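Side-chain contacts in 15-O-acetyltransferase (Fusarium sporotrichioides, PDB 3FOT), which transfers an acetyl group from acetyl-coenzyme A to the 15-hydroxyl of trichothecene precursors in the biosynthesis of T-2 toxin: residues F304-S307 against H308-A312; K283-A286 against D287-I290; E378-L381 against Q382-L386. All coordinates share one frame; numbering follows the deposited sequence.

Contact 1: F304-S307 against H308-A312; sequences FTIS and HLTQA
H308 turns one face of its imidazole ring to the hydroxyl of T305. OG1 of T305 sits above this face, offset toward the rim, 3.4 Å from ND1 of H308. The ring also takes a backbone bond. N of T305 donates to ND1 of H308 at 3.0 Å. This bond is bent, with an angle of 142° at the hydrogen, and the donor is tilted out of the ring plane. In return, N of H308 donates to OG1 of T305 at 3.2 Å, and more directly (161°). The two reciprocal bonds form a capping box, with T305 as the N-cap of helix 306-321. OG1 of T305 stands between its own N and carbonyl carbon (chi1 67°), a position from which it can reach the first turn. Because ND1 acts as an acceptor, the ring proton is probably on NE2.

F304 borders the same ring. CA of F304 lies at the imidazole edge, near its plane, 3.4 Å from ND1 of H308. The two rings meet obliquely, with centroids 5.7 Å apart.

One turn on, T310 doubles the helix bond to I306. Both OG1 and N of T310 donate to O of I306, each at 2.8 Å, from opposite faces of the carbonyl plane. This fixes the rotation of the T310 side chain.

The cap lies among several elements. F304 and I306 pack on helix 286-299, and F304 also makes a cation-pi contact with K394 of helix 379-401. OG of S307 is hydrogen-bonded to OG of S438 on strand 435-441, while I306, S307 and T310 touch L480 of strand 477-483.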
loop_
_atom_site.group_PDB
_atom_site.type_symbol
_atom_site.label_atom_id
_atom_site.label_comp_id
_atom_site.label_asym_id
_atom_site.label_seq_id
_atom_site.Cartn_x
_atom_site.Cartn_y
_atom_site.Cartn_z
ATOM N N PHE A 304 13.580 -18.093 -2.400
ATOM C CA PHE A 304 14.221 -16.769 -2.291
ATOM C C PHE A 304 13.753 -15.787 -3.364
ATOM O O PHE A 304 13.473 -16.175 -4.510
ATOM C CB PHE A 304 15.726 -16.895 -2.343
ATOM C CG PHE A 304 16.323 -17.472 -1.103
ATOM C CD1 PHE A 304 16.588 -16.661 -0.005
ATOM C CD2 PHE A 304 16.606 -18.824 -1.028
ATOM C CE1 PHE A 304 17.155 -17.191 1.154
ATOM C CE2 PHE A 304 17.169 -19.365 0.113
ATOM C CZ PHE A 304 17.442 -18.543 1.205
ATOM N N THR A 305 13.670 -14.507 -2.998
ATOM C CA THR A 305 13.122 -13.529 -3.916
ATOM C C THR A 305 13.937 -12.250 -3.893
ATOM O O THR A 305 14.747 -12.001 -2.986
ATOM C CB THR A 305 11.694 -13.118 -3.517
ATOM O OG1 THR A 305 11.772 -12.411 -2.274
ATOM C CG2 THR A 305 10.746 -14.347 -3.376
ATOM N N ILE A 306 13.682 -11.421 -4.890
ATOM C CA ILE A 306 14.244 -10.084 -4.916
ATOM C C ILE A 306 13.829 -9.264 -3.686
ATOM O O ILE A 306 14.559 -8.371 -3.276
ATOM C CB ILE A 306 13.881 -9.381 -6.252
ATOM C CG1 ILE A 306 14.637 -8.069 -6.429
ATOM C CG2 ILE A 306 12.366 -9.213 -6.425
ATOM C CD1 ILE A 306 14.611 -7.533 -7.885
ATOM N N SER A 307 12.676 -9.572 -3.084
ATOM C CA SER A 307 12.287 -8.894 -1.833
ATOM C C SER A 307 13.255 -9.221 -0.668
ATOM O O SER A 307 13.605 -8.337 0.140
ATOM C CB SER A 307 10.871 -9.298 -1.435
ATOM O OG SER A 307 9.934 -8.641 -2.237
ATOM N N HIS A 308 13.671 -10.485 -0.575
ATOM C CA HIS A 308 14.699 -10.877 0.402
ATOM C C HIS A 308 15.979 -10.104 0.134
ATOM O O HIS A 308 16.590 -9.552 1.045
ATOM C CB HIS A 308 15.009 -12.374 0.323
ATOM C CG HIS A 308 13.857 -13.249 0.696
ATOM N ND1 HIS A 308 13.498 -14.353 -0.044
ATOM C CD2 HIS A 308 12.994 -13.196 1.737
ATOM C CE1 HIS A 308 12.467 -14.949 0.527
ATOM N NE2 HIS A 308 12.137 -14.265 1.608
ATOM N N LEU A 309 16.383 -10.078 -1.131
ATOM C CA LEU A 309 17.627 -9.409 -1.515
ATOM C C LEU A 309 17.567 -7.922 -1.194
ATOM O O LEU A 309 18.549 -7.340 -0.741
ATOM C CB LEU A 309 17.914 -9.609 -3.002
ATOM C CG LEU A 309 19.247 -8.944 -3.387
ATOM C CD1 LEU A 309 20.430 -9.691 -2.730
ATOM C CD2 LEU A 309 19.437 -8.854 -4.895
ATOM N N THR A 310 16.414 -7.305 -1.455
ATOM C CA THR A 310 16.261 -5.893 -1.131
ATOM C C THR A 310 16.420 -5.658 0.379
ATOM O O THR A 310 17.090 -4.725 0.806
ATOM C CB THR A 310 14.921 -5.313 -1.650
ATOM O OG1 THR A 310 14.835 -5.560 -3.057
ATOM C CG2 THR A 310 14.851 -3.822 -1.424
ATOM N N GLN A 311 15.774 -6.491 1.176
ATOM C CA GLN A 311 15.908 -6.364 2.625
ATOM C C GLN A 311 17.377 -6.533 3.077
ATOM O O GLN A 311 17.844 -5.833 3.991
ATOM C CB GLN A 311 14.967 -7.355 3.330
ATOM C CG GLN A 311 15.112 -7.384 4.857
ATOM C CD GLN A 311 14.620 -6.125 5.543
ATOM O OE1 GLN A 311 13.485 -6.099 6.056
ATOM N NE2 GLN A 311 15.468 -5.084 5.585
ATOM N N ALA A 312 18.087 -7.470 2.445
ATOM C CA ALA A 312 19.510 -7.669 2.684
ATOM C C ALA A 312 20.322 -6.391 2.364
ATOM O O ALA A 312 21.178 -5.956 3.153
ATOM C CB ALA A 312 20.001 -8.852 1.849
#

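Contact 2: K283-A286 against D287-I290; sequences KLSA and DESI
E288 folds its carboxylate back over the start of its own helix to meet S285. N of S285 donates to OE1 of E288 at 3.0 Å. OE1 is approached from above the carboxylate plane. The torsions explain the reach. CG of E288 is beside its own backbone N and anti to the carbonyl carbon (chi1 -76°). Beyond CG the chain is extended, which carries OE1 past the hydroxyl of S285 to the backbone N behind it. CG of E288 passes close to this hydroxyl, 3.2 Å from OG of S285.

The hydroxyl answers the carboxylate. OG of S285 lies between its own N and carbonyl carbon (chi1 64°), facing into the first turn. There it accepts from N of E288 at 3.0 Å, in a fairly straight bond (161°). Together the two bonds make a capping box. S285 is the N-cap of helix 286-299, which a two-residue loop links to strand 277-283. Both S285 N and E288 N, one before and one in the first turn, therefore have side-chain acceptors. A negative carboxylate at a helix N-terminus probably also interacts well with the helix dipole.

S289 adds a second grip on S285. Its OG donates to O of S285 at 2.9 Å. N of S289 donates to the same oxygen from the opposite face of the carbonyl plane. OG of S289 also has a hydrogen bond with N of S487 on strand 486-494.

L284 crosses E288 at about a right angle. CD2 of L284 touches OE1 of E288 at 3.6 Å, and CB of L284 lies 3.4 Å from OG of S289. L284 packs on V511 of helix 500-516, and E288 on L515 of the same helix.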
loop_
_atom_site.group_PDB
_atom_site.type_symbol
_atom_site.label_atom_id
_atom_site.label_comp_id
_atom_site.label_asym_id
_atom_site.label_seq_id
_atom_site.Cartn_x
_atom_site.Cartn_y
_atom_site.Cartn_z
ATOM N N LYS A 283 13.893 3.693 -10.336
ATOM C CA LYS A 283 13.383 2.663 -11.205
ATOM C C LYS A 283 14.559 1.908 -11.812
ATOM O O LYS A 283 15.365 2.488 -12.549
ATOM C CB LYS A 283 12.542 3.299 -12.311
ATOM C CG LYS A 283 11.217 3.840 -11.845
ATOM N N LEU A 284 14.670 0.629 -11.477
ATOM C CA LEU A 284 15.675 -0.236 -12.097
ATOM C C LEU A 284 15.178 -0.570 -13.497
ATOM O O LEU A 284 13.973 -0.740 -13.695
ATOM C CB LEU A 284 15.837 -1.524 -11.300
ATOM C CG LEU A 284 16.470 -1.474 -9.913
ATOM C CD1 LEU A 284 16.320 -2.833 -9.236
ATOM C CD2 LEU A 284 17.938 -1.093 -10.027
ATOM N N SER A 285 16.080 -0.684 -14.470
ATOM C CA SER A 285 15.626 -1.020 -15.826
ATOM C C SER A 285 15.058 -2.431 -15.797
ATOM O O SER A 285 15.361 -3.197 -14.900
ATOM C CB SER A 285 16.768 -0.930 -16.835
ATOM O OG SER A 285 17.753 -1.894 -16.525
ATOM N N ALA A 286 14.240 -2.798 -16.777
ATOM C CA ALA A 286 13.836 -4.207 -16.878
ATOM C C ALA A 286 15.055 -5.144 -16.988
ATOM O O ALA A 286 15.064 -6.231 -16.412
ATOM C CB ALA A 286 12.893 -4.424 -18.079
ATOM N N ASP A 287 16.085 -4.714 -17.719
ATOM C CA ASP A 287 17.260 -5.579 -17.929
ATOM C C ASP A 287 17.968 -5.857 -16.589
ATOM O O ASP A 287 18.332 -7.008 -16.263
ATOM C CB ASP A 287 18.231 -4.959 -18.941
ATOM C CG ASP A 287 17.723 -5.052 -20.380
ATOM O OD1 ASP A 287 16.898 -5.938 -20.688
ATOM O OD2 ASP A 287 18.167 -4.234 -21.190
ATOM N N GLU A 288 18.121 -4.802 -15.801
ATOM C CA GLU A 288 18.745 -4.923 -14.482
ATOM C C GLU A 288 17.904 -5.777 -13.573
ATOM O O GLU A 288 18.423 -6.600 -12.816
ATOM C CB GLU A 288 18.888 -3.546 -13.852
ATOM C CG GLU A 288 20.004 -2.746 -14.432
ATOM C CD GLU A 288 19.927 -1.284 -14.099
ATOM O OE1 GLU A 288 18.914 -0.816 -13.507
ATOM O OE2 GLU A 288 20.908 -0.588 -14.438
ATOM N N SER A 289 16.590 -5.551 -13.610
ATOM C CA SER A 289 15.685 -6.308 -12.750
ATOM C C SER A 289 15.674 -7.786 -13.076
ATOM O O SER A 289 15.661 -8.637 -12.180
ATOM C CB SER A 289 14.274 -5.705 -12.795
ATOM O OG SER A 289 14.291 -4.309 -12.470
ATOM N N ILE A 290 15.695 -8.111 -14.367
ATOM C CA ILE A 290 15.681 -9.490 -14.782
ATOM C C ILE A 290 16.982 -10.185 -14.345
ATOM O O ILE A 290 16.963 -11.333 -13.877
ATOM C CB ILE A 290 15.471 -9.562 -16.329
ATOM C CG1 ILE A 290 13.995 -9.259 -16.639
ATOM C CG2 ILE A 290 15.891 -10.925 -16.875
ATOM C CD1 ILE A 290 13.733 -8.987 -18.112
#

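Contact 3: E378-L381 against Q382-L386; sequences EKEL and QVRAL
E380 and R384 run side by side from the first turns of helix 379-401, pointing the same way. They form a salt bridge of the i to i+4 kind along an exposed face of the helix. E378 is at the N-cap position.

The backbone bonds are regular. N of V383 donates to O of K379 at 2.9 Å. N of Q382 donates to O of E378, N of R384 to O of E380, and N of A385 to O of L381.

Side-chain carbons also pack on the helix. Two of these contacts are carbon-to-carbonyl packing: CG2 of V383 lies 3.4 Å from O of K379, and CG of R384 rests against O of E380 at 3.2 Å. A nonpolar contact joins CG2 of V383 to CG of K379 at 4.2 Å.

Two polar ends turn to other parts of the chain. NZ of K379 is hydrogen-bonded to O of A516 and O of R518. NE2 of Q382 bonds to O of D377, just before the helix.

In the salt bridge, CG of E380 is anti to its own N (chi1 178°) and the chain is extended, bringing the carboxylate beside the guanidinium edge. The two planes are 52° apart. One oxygen takes both bonds. OE2 of E380 receives NE of R384 at 2.7 Å on its anti lone pair, and NH2 of R384 at 3.0 Å from above the carboxylate plane.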
loop_
_atom_site.group_PDB
_atom_site.type_symbol
_atom_site.label_atom_id
_atom_site.label_comp_id
_atom_site.label_asym_id
_atom_site.label_seq_id
_atom_site.Cartn_x
_atom_site.Cartn_y
_atom_site.Cartn_z
ATOM N N GLU A 378 35.780 -6.599 -2.377
ATOM C CA GLU A 378 35.668 -7.573 -3.449
ATOM C C GLU A 378 34.214 -7.961 -3.674
ATOM O O GLU A 378 33.457 -8.157 -2.707
ATOM C CB GLU A 378 36.454 -8.853 -3.139
ATOM C CG GLU A 378 37.973 -8.705 -3.100
ATOM C CD GLU A 378 38.535 -8.278 -4.430
ATOM O OE1 GLU A 378 38.074 -8.796 -5.475
ATOM O OE2 GLU A 378 39.423 -7.406 -4.430
ATOM N N LYS A 379 33.837 -8.086 -4.942
ATOM C CA LYS A 379 32.469 -8.523 -5.302
ATOM C C LYS A 379 32.053 -9.784 -4.540
ATOM O O LYS A 379 30.967 -9.832 -3.981
ATOM C CB LYS A 379 32.365 -8.783 -6.802
ATOM C CG LYS A 379 30.956 -9.105 -7.264
ATOM C CD LYS A 379 30.922 -9.465 -8.744
ATOM C CE LYS A 379 29.634 -10.188 -9.100
ATOM N NZ LYS A 379 28.540 -9.183 -9.247
ATOM N N GLU A 380 32.920 -10.802 -4.525
ATOM C CA GLU A 380 32.621 -12.037 -3.833
ATOM C C GLU A 380 32.301 -11.802 -2.354
ATOM O O GLU A 380 31.410 -12.472 -1.806
ATOM C CB GLU A 380 33.754 -13.082 -4.003
ATOM C CG GLU A 380 33.454 -14.375 -3.232
ATOM C CD GLU A 380 34.574 -15.421 -3.302
ATOM O OE1 GLU A 380 35.437 -15.331 -4.211
ATOM O OE2 GLU A 380 34.578 -16.328 -2.442
ATOM N N LEU A 381 32.997 -10.867 -1.696
ATOM C CA LEU A 381 32.684 -10.576 -0.288
ATOM C C LEU A 381 31.273 -10.010 -0.135
ATOM O O LEU A 381 30.549 -10.380 0.790
ATOM C CB LEU A 381 33.700 -9.635 0.359
ATOM C CG LEU A 381 35.096 -10.262 0.458
ATOM C CD1 LEU A 381 36.052 -9.225 1.035
ATOM C CD2 LEU A 381 35.097 -11.576 1.261
ATOM N N GLN A 382 30.906 -9.118 -1.058
ATOM C CA GLN A 382 29.580 -8.484 -1.043
ATOM C C GLN A 382 28.485 -9.507 -1.314
ATOM O O GLN A 382 27.476 -9.521 -0.625
ATOM C CB GLN A 382 29.517 -7.357 -2.072
ATOM C CG GLN A 382 30.528 -6.229 -1.804
ATOM C CD GLN A 382 30.274 -5.077 -2.738
ATOM O OE1 GLN A 382 29.114 -4.701 -2.948
ATOM N NE2 GLN A 382 31.348 -4.502 -3.309
ATOM N N VAL A 383 28.694 -10.374 -2.310
ATOM C CA VAL A 383 27.749 -11.440 -2.638
ATOM C C VAL A 383 27.538 -12.351 -1.431
ATOM O O VAL A 383 26.404 -12.691 -1.108
ATOM C CB VAL A 383 28.253 -12.260 -3.879
ATOM C CG1 VAL A 383 27.514 -13.602 -4.068
ATOM C CG2 VAL A 383 28.150 -11.414 -5.138
ATOM N N ARG A 384 28.633 -12.701 -0.752
ATOM C CA ARG A 384 28.560 -13.638 0.374
ATOM C C ARG A 384 27.792 -13.003 1.527
ATOM O O ARG A 384 26.970 -13.668 2.168
ATOM C CB ARG A 384 29.959 -14.113 0.808
ATOM C CG ARG A 384 30.610 -15.087 -0.201
ATOM C CD ARG A 384 31.935 -15.728 0.307
ATOM N NE ARG A 384 32.514 -16.613 -0.708
ATOM C CZ ARG A 384 32.165 -17.888 -0.894
ATOM N NH1 ARG A 384 31.234 -18.457 -0.135
ATOM N NH2 ARG A 384 32.741 -18.603 -1.852
ATOM N N ALA A 385 28.052 -11.712 1.758
ATOM C CA ALA A 385 27.362 -10.951 2.798
ATOM C C ALA A 385 25.859 -10.869 2.472
ATOM O O ALA A 385 25.003 -11.122 3.340
ATOM C CB ALA A 385 27.977 -9.549 2.928
ATOM N N LEU A 386 25.535 -10.527 1.224
ATOM C CA LEU A 386 24.125 -10.482 0.813
ATOM C C LEU A 386 23.453 -11.837 0.953
ATOM O O LEU A 386 22.322 -11.909 1.440
ATOM C CB LEU A 386 23.997 -9.954 -0.624
ATOM C CG LEU A 386 24.299 -8.470 -0.759
ATOM C CD1 LEU A 386 24.686 -8.181 -2.214
ATOM C CD2 LEU A 386 23.075 -7.611 -0.327
#

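All three contacts lie at or near a helix N-terminus, away from the substrate-binding H414. Contacts 1 and 2 share a capping box, but the partner differs: an imidazole nitrogen in contact 1, a carboxylate oxygen in contact 2. Each is followed by a hydroxyl that grips a backbone oxygen. Contact 3 instead has a surface salt bridge, and its centre lies farthest from the centre of the chain, about 32 Å away. Contacts 1 and 2 are partly buried against strands of one sheet. Contacts 1 and 3 touch, since L309 and A312 pack on L386. Contact 2 does not reach either; its helix 286-299 meets contact 1 through I292 and contact 3 through R299.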